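Long-range contacts in dTDP-4-dehydrorhamnose 3,5-epimerase (Elizabethkingia anophelis NUHP1, PDB 6C46), which probably catalyses the epimerisation of dTDP-4-dehydro-6-deoxy-glucose at C3' and C5' of the sugar, a step in dTDP-L-rhamnose biosynthesis: residues S61-L66 with E169-L174; G87-V92 with F129-E134. All coordinates share one frame; numbering follows the deposited sequence.

Both contacts lie on the same side of the chain's centre, their centres about 9 Å apart. Contact 2 is the deeper one and belongs to the regular part of the cupin fold: two neighbouring antiparallel strands of one sheet, with a buried, largely apolar face that also holds Asp91, near the predicted catalytic residues. Contact 1 is nearer the surface. There a turn is joined to a late loop by one backbone bridge, a tyrosine–aspartate hydrogen bond, a water and a small cluster of leucine and methionine side chains. The two meet directly, since Tyr63 and Val65 of 61-66 make probable backbone hydrogen bonds to Glu134 and Val131 of 129-134. Segment 129-134 thus borders both 87-92 and 61-66.

Contact 1: residues S61-L66 with E169-L174; sequences SSYGVL and EADMIL
The tight part of this contact is the backbone around Gly64 and Ile173. Ile173 N donates to Gly64 O at 2.8 Å, approaching from above the carbonyl plane. Leu66 N donates to Ile173 O at 3.0 Å; this bond is nearly straight (173°) and lies in the carbonyl plane. Together they form a single beta bridge between Val65 and Ile173. Gly64 CA packs 3.5 Å from Asp171 O in a CA-H...O contact. With no side chain, Gly64 lets Asp171 O come this close; its positive phi (89°) suits the turn.

Gly64 occupies the third position of a type II beta turn from Ser62 to Val65, closed by Val65 N to Ser62 O. The turn links strand 55-62 to strand 66-72, which belong to different sheets of the cupin fold. The bridge fastens the loop before helix 176-179 to this link.

On one flank, Leu66 lies alongside both Met172 and Leu174 and points the same way. Its CD1 branch meets Met172 SD at 3.9 Å, and its CD2 branch meets Leu174 CD2. Phe156 touches Leu66 and Leu174, while Trp165 packs on Met172.

The other end is polar and more open to solvent: Tyr63 and Asp171 are both partly exposed. The Tyr63 side chain, with CG anti to the backbone N, reaches across so that its OH donates to Asp171 OD2 at 2.6 Å. The oxygen uses its anti lone pair and sits at the ring edge, with the carboxylate and ring planes 72° apart. A water enters here and donates to both Tyr63 O and Asp171 O, bridging the backbones where they have separated. Ile173 is exposed; its CB meets Val65 CG2 obliquely, at 4.1 Å. Val65 also packs on Arg31 of the second subunit.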
ATOM      1  N   SER A  61       1.045  13.173   9.861  1.00 21.65           N
ATOM      2  CA  SER A  61       0.992  13.868  11.147  1.00 25.97           C
ATOM      3  C   SER A  61       2.341  14.513  11.405  1.00 24.68           C
ATOM      4  O   SER A  61       3.353  14.137  10.805  1.00 23.17           O
ATOM      5  CB  SER A  61       0.638  12.913  12.306  1.00 23.52           C
ATOM      6  OG  SER A  61      -0.352  11.973  11.919  1.00 36.35           O
ATOM      7  N   SER A  62       2.357  15.485  12.311  1.00 21.92           N
ATOM      8  CA  SER A  62       3.565  16.245  12.589  0.51 23.77           C
ATOM      9  C   SER A  62       4.311  15.663  13.786  1.00 23.81           C
ATOM     10  O   SER A  62       3.778  14.843  14.538  1.00 21.29           O
ATOM     11  CB  SER A  62       3.220  17.712  12.833  0.51 26.96           C
ATOM     12  OG  SER A  62       2.483  18.216  11.741  0.51 29.56           O
ATOM     13  N   TYR A  63       5.563  16.120  13.955  1.00 26.69           N
ATOM     14  CA  TYR A  63       6.445  15.661  15.027  1.00 28.60           C
ATOM     15  C   TYR A  63       5.729  15.603  16.374  1.00 26.25           C
ATOM     16  O   TYR A  63       5.098  16.571  16.801  1.00 23.09           O
ATOM     17  CB  TYR A  63       7.672  16.591  15.148  1.00 23.65           C
ATOM     18  CG  TYR A  63       8.439  16.288  16.410  1.00 24.10           C
ATOM     19  CD1 TYR A  63       8.447  17.177  17.492  1.00 30.98           C
ATOM     20  CD2 TYR A  63       9.101  15.076  16.546  1.00 23.59           C
ATOM     21  CE1 TYR A  63       9.126  16.859  18.671  1.00 33.81           C
ATOM     22  CE2 TYR A  63       9.773  14.747  17.708  1.00 26.30           C
ATOM     23  CZ  TYR A  63       9.787  15.634  18.768  1.00 29.17           C
ATOM     24  OH  TYR A  63      10.481  15.272  19.909  1.00 28.87           O
ATOM     25  N   GLY A  64       5.844  14.469  17.049  1.00 25.17           N
ATOM     26  CA  GLY A  64       5.342  14.345  18.405  1.00 26.49           C
ATOM     27  C   GLY A  64       3.906  13.892  18.501  1.00 25.13           C
ATOM     28  O   GLY A  64       3.456  13.508  19.592  1.00 20.94           O
ATOM     29  N   VAL A  65       3.173  13.911  17.393  1.00 20.01           N
ATOM     30  CA  VAL A  65       1.835  13.335  17.403  1.00 19.17           C
ATOM     31  C   VAL A  65       1.947  11.861  17.758  1.00 21.16           C
ATOM     32  O   VAL A  65       2.710  11.108  17.133  1.00 23.66           O
ATOM     33  CB  VAL A  65       1.140  13.558  16.058  1.00 18.81           C
ATOM     34  CG1 VAL A  65      -0.109  12.672  15.968  1.00 19.89           C
ATOM     35  CG2 VAL A  65       0.764  15.076  15.921  1.00 20.16           C
ATOM     36  N   LEU A  66       1.218  11.456  18.793  1.00 18.25           N
ATOM     37  CA  LEU A  66       1.222  10.086  19.298  1.00 20.28           C
ATOM     38  C   LEU A  66      -0.216   9.591  19.297  1.00 19.94           C
ATOM     39  O   LEU A  66      -1.087  10.232  19.889  1.00 22.56           O
ATOM     40  CB  LEU A  66       1.826  10.048  20.704  1.00 19.72           C
ATOM     41  CG  LEU A  66       2.244   8.695  21.324  1.00 20.49           C
ATOM     42  CD1 LEU A  66       3.185   8.943  22.479  1.00 18.17           C
ATOM     43  CD2 LEU A  66       1.048   7.871  21.777  1.00 20.14           C
ATOM     44  N   GLU A 169       8.442  13.692  26.920  1.00 35.33           N
ATOM     45  CA  GLU A 169       7.007  13.694  27.198  1.00 38.72           C
ATOM     46  C   GLU A 169       6.365  15.037  26.877  1.00 34.49           C
ATOM     47  O   GLU A 169       5.218  15.081  26.421  1.00 33.08           O
ATOM     48  CB  GLU A 169       6.756  13.303  28.658  1.00 36.64           C
ATOM     49  CG  GLU A 169       7.106  11.857  28.959  1.00 47.38           C
ATOM     50  CD  GLU A 169       6.881  11.488  30.413  1.00 59.95           C
ATOM     51  OE1 GLU A 169       6.584  12.388  31.230  1.00 67.61           O
ATOM     52  OE2 GLU A 169       6.999  10.292  30.736  1.00 64.21           O
ATOM     53  N   ALA A 170       7.083  16.141  27.102  1.00 34.69           N
ATOM     54  CA  ALA A 170       6.546  17.461  26.783  1.00 34.15           C
ATOM     55  C   ALA A 170       6.302  17.641  25.288  1.00 38.49           C
ATOM     56  O   ALA A 170       5.552  18.550  24.900  1.00 35.03           O
ATOM     57  CB  ALA A 170       7.489  18.550  27.288  1.00 39.98           C
ATOM     58  N   ASP A 171       6.954  16.834  24.441  1.00 35.00           N
ATOM     59  CA  ASP A 171       6.772  16.933  22.994  1.00 27.14           C
ATOM     60  C   ASP A 171       5.570  16.154  22.475  1.00 31.03           C
ATOM     61  O   ASP A 171       5.184  16.359  21.318  1.00 25.38           O
ATOM     62  CB  ASP A 171       8.012  16.414  22.245  1.00 28.56           C
ATOM     63  CG  ASP A 171       9.231  17.283  22.442  1.00 36.70           C
ATOM     64  OD1 ASP A 171       9.106  18.321  23.106  1.00 34.27           O
ATOM     65  OD2 ASP A 171      10.305  16.945  21.901  1.00 37.98           O
ATOM     66  N   MET A 172       4.971  15.274  23.278  1.00 27.49           N
ATOM     67  CA  MET A 172       3.918  14.397  22.771  1.00 32.02           C
ATOM     68  C   MET A 172       2.612  15.169  22.614  1.00 31.87           C
ATOM     69  O   MET A 172       2.237  15.974  23.473  1.00 30.68           O
ATOM     70  CB  MET A 172       3.723  13.201  23.701  1.00 25.26           C
ATOM     71  CG  MET A 172       4.958  12.341  23.846  1.00 29.26           C
ATOM     72  SD  MET A 172       4.795  11.175  25.219  1.00 35.06           S
ATOM     73  CE  MET A 172       6.416  10.396  25.224  1.00 29.94           C
ATOM     74  N   ILE A 173       1.930  14.927  21.500  1.00 27.43           N
ATOM     75  CA  ILE A 173       0.649  15.549  21.194  1.00 32.61           C
ATOM     76  C   ILE A 173      -0.404  14.448  21.136  1.00 32.93           C
ATOM     77  O   ILE A 173      -0.342  13.576  20.262  1.00 24.06           O
ATOM     78  CB  ILE A 173       0.709  16.323  19.868  1.00 36.14           C
ATOM     79  CG1 ILE A 173       1.794  17.409  19.941  1.00 36.53           C
ATOM     80  CG2 ILE A 173      -0.661  16.884  19.519  1.00 31.25           C
ATOM     81  CD1 ILE A 173       2.073  18.079  18.598  1.00 40.75           C
ATOM     82  N   LEU A 174      -1.378  14.498  22.047  1.00 29.29           N
ATOM     83  CA  LEU A 174      -2.372  13.439  22.184  1.00 32.58           C
ATOM     84  C   LEU A 174      -3.776  13.991  22.026  1.00 28.25           C
ATOM     85  O   LEU A 174      -4.080  15.079  22.520  1.00 27.83           O
ATOM     86  CB  LEU A 174      -2.272  12.765  23.553  1.00 36.45           C
ATOM     87  CG  LEU A 174      -0.975  11.992  23.674  1.00 38.14           C
ATOM     88  CD1 LEU A 174      -0.266  12.441  24.920  1.00 46.78           C
ATOM     89  CD2 LEU A 174      -1.251  10.496  23.628  1.00 29.47           C
TER
HETATM   90  O   HOH W   1       5.661  18.174  19.438  1.00 29.23           O

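Contact 2: residues G87-V92 with F129-E134; sequences GRVWDV and FVVLSE
Strands 88-95 and 125-131 pair as antiparallel neighbours. Trp90 and Val130 are a hydrogen-bonded pair. Trp90 N donates to Val130 O at 2.9 Å, nearly along the C=O axis, and Val130 N returns a bond to Trp90 O in the carbonyl plane. Non-hydrogen-bonded pairs flank it: Val89 with Val131, and Asp91 with Phe129.

Past Val131 segment 129-134 leaves the strand, but hydrogen bonding to 87-92 continues. Arg88 O accepts from Leu132 N at 2.9 Å and weakly from Ser133 N. Arg88 N donates to Ser133 OG at 2.8 Å. This hydroxyl also bonds Thr135 O. Gly87 CA, which carries no side chain, packs against the same OG.

On the Trp90 face, Trp90 CB meets Val130 CG1 at 3.6 Å, and the indole makes a cation-pi contact with Lys166. Leu132 CD1 lies against the backbone at Val89 and Trp90. Arg88 crosses Leu132 at about a right angle, and Leu132 CB lies 4.1 Å above one guanidinium face, offset toward its rim. Arg88 NH2 forms a salt bridge with Glu110.

On the buried Phe129 face, Val89 CG1 touches Phe129 CD1 at 3.8 Å. Asp91 OD1 lies 3.6 Å from Phe129 CB, with carboxylate and ring planes nearly parallel (5° apart), and is hydrogen-bonded to His127 NE2. The ring stacks with Phe138; the Phe129 side chain is about 6 Å from that of Tyr140, the predicted proton donor.

Both strands are inner strands of their sheet, with strand 106-112 beside 88-95 and strand 66-72 beside 125-131, while strand 135-142 of the other cupin sheet packs against the Phe129 face.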
ATOM      1  N   GLY A  87       9.294  10.015   6.185  1.00 22.90           N
ATOM      2  CA  GLY A  87       9.687  10.358   7.543  1.00 24.42           C
ATOM      3  C   GLY A  87      10.014   9.131   8.382  1.00 25.30           C
ATOM      4  O   GLY A  87      10.445   8.088   7.879  1.00 17.50           O
ATOM      5  N   ARG A  88       9.809   9.268   9.691  1.00 23.99           N
ATOM      6  CA  ARG A  88      10.168   8.229  10.646  1.00 19.50           C
ATOM      7  C   ARG A  88       9.132   8.196  11.757  1.00 20.55           C
ATOM      8  O   ARG A  88       8.745   9.252  12.274  1.00 17.92           O
ATOM      9  CB  ARG A  88      11.553   8.496  11.284  1.00 22.08           C
ATOM     10  CG  ARG A  88      12.732   8.652  10.339  1.00 25.59           C
ATOM     11  CD  ARG A  88      13.917   9.348  11.086  1.00 30.38           C
ATOM     12  NE  ARG A  88      14.269   8.624  12.309  1.00 27.72           N
ATOM     13  CZ  ARG A  88      14.557   9.178  13.484  1.00 33.00           C
ATOM     14  NH1 ARG A  88      14.541  10.503  13.646  1.00 32.06           N
ATOM     15  NH2 ARG A  88      14.876   8.388  14.503  1.00 29.15           N
ATOM     16  N   VAL A  89       8.715   6.993  12.159  1.00 19.25           N
ATOM     17  CA  VAL A  89       7.851   6.830  13.327  1.00 18.09           C
ATOM     18  C   VAL A  89       8.411   5.737  14.230  1.00 21.96           C
ATOM     19  O   VAL A  89       9.189   4.876  13.806  1.00 20.38           O
ATOM     20  CB  VAL A  89       6.391   6.488  12.974  1.00 15.15           C
ATOM     21  CG1 VAL A  89       5.771   7.551  12.038  1.00 17.69           C
ATOM     22  CG2 VAL A  89       6.303   5.057  12.374  1.00 17.68           C
ATOM     23  N   TRP A  90       8.016   5.803  15.498  1.00 18.10           N
ATOM     24  CA  TRP A  90       8.246   4.725  16.457  1.00 23.05           C
ATOM     25  C   TRP A  90       6.900   4.063  16.698  1.00 18.66           C
ATOM     26  O   TRP A  90       5.950   4.721  17.130  1.00 19.94           O
ATOM     27  CB  TRP A  90       8.848   5.245  17.764  1.00 21.68           C
ATOM     28  CG  TRP A  90       9.223   4.145  18.733  1.00 21.60           C
ATOM     29  CD1 TRP A  90       8.500   3.703  19.806  1.00 24.88           C
ATOM     30  CD2 TRP A  90      10.417   3.358  18.698  1.00 22.48           C
ATOM     31  NE1 TRP A  90       9.175   2.683  20.440  1.00 26.28           N
ATOM     32  CE2 TRP A  90      10.354   2.454  19.781  1.00 27.08           C
ATOM     33  CE3 TRP A  90      11.533   3.330  17.853  1.00 22.78           C
ATOM     34  CZ2 TRP A  90      11.370   1.531  20.047  1.00 24.99           C
ATOM     35  CZ3 TRP A  90      12.546   2.413  18.122  1.00 28.60           C
ATOM     36  CH2 TRP A  90      12.452   1.527  19.212  1.00 28.24           C
ATOM     37  N   ASP A  91       6.814   2.778  16.404  1.00 13.81           N
ATOM     38  CA  ASP A  91       5.562   2.043  16.378  1.00 12.22           C
ATOM     39  C   ASP A  91       5.589   0.991  17.479  1.00 21.49           C
ATOM     40  O   ASP A  91       6.594   0.299  17.630  1.00 17.74           O
ATOM     41  CB  ASP A  91       5.386   1.363  15.034  1.00 15.52           C
ATOM     42  CG  ASP A  91       3.994   0.837  14.845  1.00 22.68           C
ATOM     43  OD1 ASP A  91       3.161   1.544  14.224  1.00 23.57           O
ATOM     44  OD2 ASP A  91       3.730  -0.267  15.355  1.00 25.67           O
ATOM     45  N   VAL A  92       4.485   0.848  18.227  1.00 14.61           N
ATOM     46  CA  VAL A  92       4.443  -0.046  19.392  1.00 14.58           C
ATOM     47  C   VAL A  92       3.239  -0.974  19.293  1.00 15.01           C
ATOM     48  O   VAL A  92       2.140  -0.539  18.941  1.00 15.71           O
ATOM     49  CB  VAL A  92       4.374   0.759  20.713  1.00 17.60           C
ATOM     50  CG1 VAL A  92       4.187  -0.181  21.890  1.00 17.61           C
ATOM     51  CG2 VAL A  92       5.648   1.594  20.907  1.00 13.83           C
ATOM     52  N   PHE A 129       1.526   4.614  17.574  1.00 16.07           N
ATOM     53  CA  PHE A 129       2.805   5.101  17.076  1.00 13.66           C
ATOM     54  C   PHE A 129       2.989   6.568  17.416  1.00 18.32           C
ATOM     55  O   PHE A 129       2.026   7.285  17.694  1.00 18.46           O
ATOM     56  CB  PHE A 129       2.943   4.890  15.571  1.00 12.70           C
ATOM     57  CG  PHE A 129       2.124   5.832  14.732  1.00 18.36           C
ATOM     58  CD1 PHE A 129       2.699   6.967  14.187  1.00 22.57           C
ATOM     59  CD2 PHE A 129       0.796   5.554  14.444  1.00 21.23           C
ATOM     60  CE1 PHE A 129       1.954   7.829  13.381  1.00 25.12           C
ATOM     61  CE2 PHE A 129       0.044   6.405  13.640  1.00 26.57           C
ATOM     62  CZ  PHE A 129       0.623   7.547  13.109  1.00 23.58           C
ATOM     63  N   VAL A 130       4.253   7.015  17.379  1.00 15.25           N
ATOM     64  CA  VAL A 130       4.583   8.424  17.590  1.00 17.56           C
ATOM     65  C   VAL A 130       5.449   8.898  16.432  1.00 21.28           C
ATOM     66  O   VAL A 130       6.261   8.133  15.901  1.00 19.00           O
ATOM     67  CB  VAL A 130       5.317   8.646  18.931  1.00 19.14           C
ATOM     68  CG1 VAL A 130       6.616   7.858  18.933  1.00 17.18           C
ATOM     69  CG2 VAL A 130       5.588  10.142  19.168  1.00 22.57           C
ATOM     70  N   VAL A 131       5.243  10.141  16.003  1.00 18.35           N
ATOM     71  CA  VAL A 131       5.991  10.676  14.868  1.00 20.08           C
ATOM     72  C   VAL A 131       7.327  11.186  15.380  1.00 25.15           C
ATOM     73  O   VAL A 131       7.371  12.036  16.272  1.00 23.68           O
ATOM     74  CB  VAL A 131       5.207  11.790  14.159  1.00 23.59           C
ATOM     75  CG1 VAL A 131       6.078  12.432  13.101  1.00 19.92           C
ATOM     76  CG2 VAL A 131       3.901  11.217  13.536  1.00 19.93           C
ATOM     77  N   LEU A 132       8.415  10.681  14.812  1.00 22.23           N
ATOM     78  CA  LEU A 132       9.754  11.097  15.227  1.00 19.41           C
ATOM     79  C   LEU A 132      10.323  12.220  14.380  1.00 21.11           C
ATOM     80  O   LEU A 132      11.192  12.967  14.854  1.00 21.97           O
ATOM     81  CB  LEU A 132      10.709   9.907  15.148  1.00 28.33           C
ATOM     82  CG  LEU A 132      10.282   8.681  15.937  1.00 26.06           C
ATOM     83  CD1 LEU A 132      11.246   7.547  15.634  1.00 25.41           C
ATOM     84  CD2 LEU A 132      10.274   9.021  17.427  1.00 21.62           C
ATOM     85  N   SER A 133       9.908  12.316  13.116  1.00 21.59           N
ATOM     86  CA  SER A 133      10.435  13.318  12.198  1.00 22.12           C
ATOM     87  C   SER A 133       9.550  14.564  12.167  1.00 22.58           C
ATOM     88  O   SER A 133       8.522  14.642  12.836  1.00 21.47           O
ATOM     89  CB  SER A 133      10.586  12.702  10.817  1.00 24.97           C
ATOM     90  OG  SER A 133       9.417  11.958  10.522  1.00 23.84           O
ATOM     91  N   GLU A 134       9.944  15.557  11.364  1.00 22.90           N
ATOM     92  CA  GLU A 134       9.161  16.790  11.301  1.00 31.26           C
ATOM     93  C   GLU A 134       7.708  16.491  10.936  1.00 31.11           C
ATOM     94  O   GLU A 134       6.777  17.008  11.563  1.00 22.93           O
ATOM     95  CB  GLU A 134       9.799  17.758  10.298  1.00 34.08           C
ATOM     96  CG  GLU A 134       9.256  19.168  10.350  1.00 53.08           C
ATOM     97  CD  GLU A 134      10.055  20.150   9.472  1.00 65.56           C
ATOM     98  OE1 GLU A 134      11.104  19.748   8.916  1.00 64.87           O
ATOM     99  OE2 GLU A 134       9.629  21.324   9.348  1.00 67.31           O
TER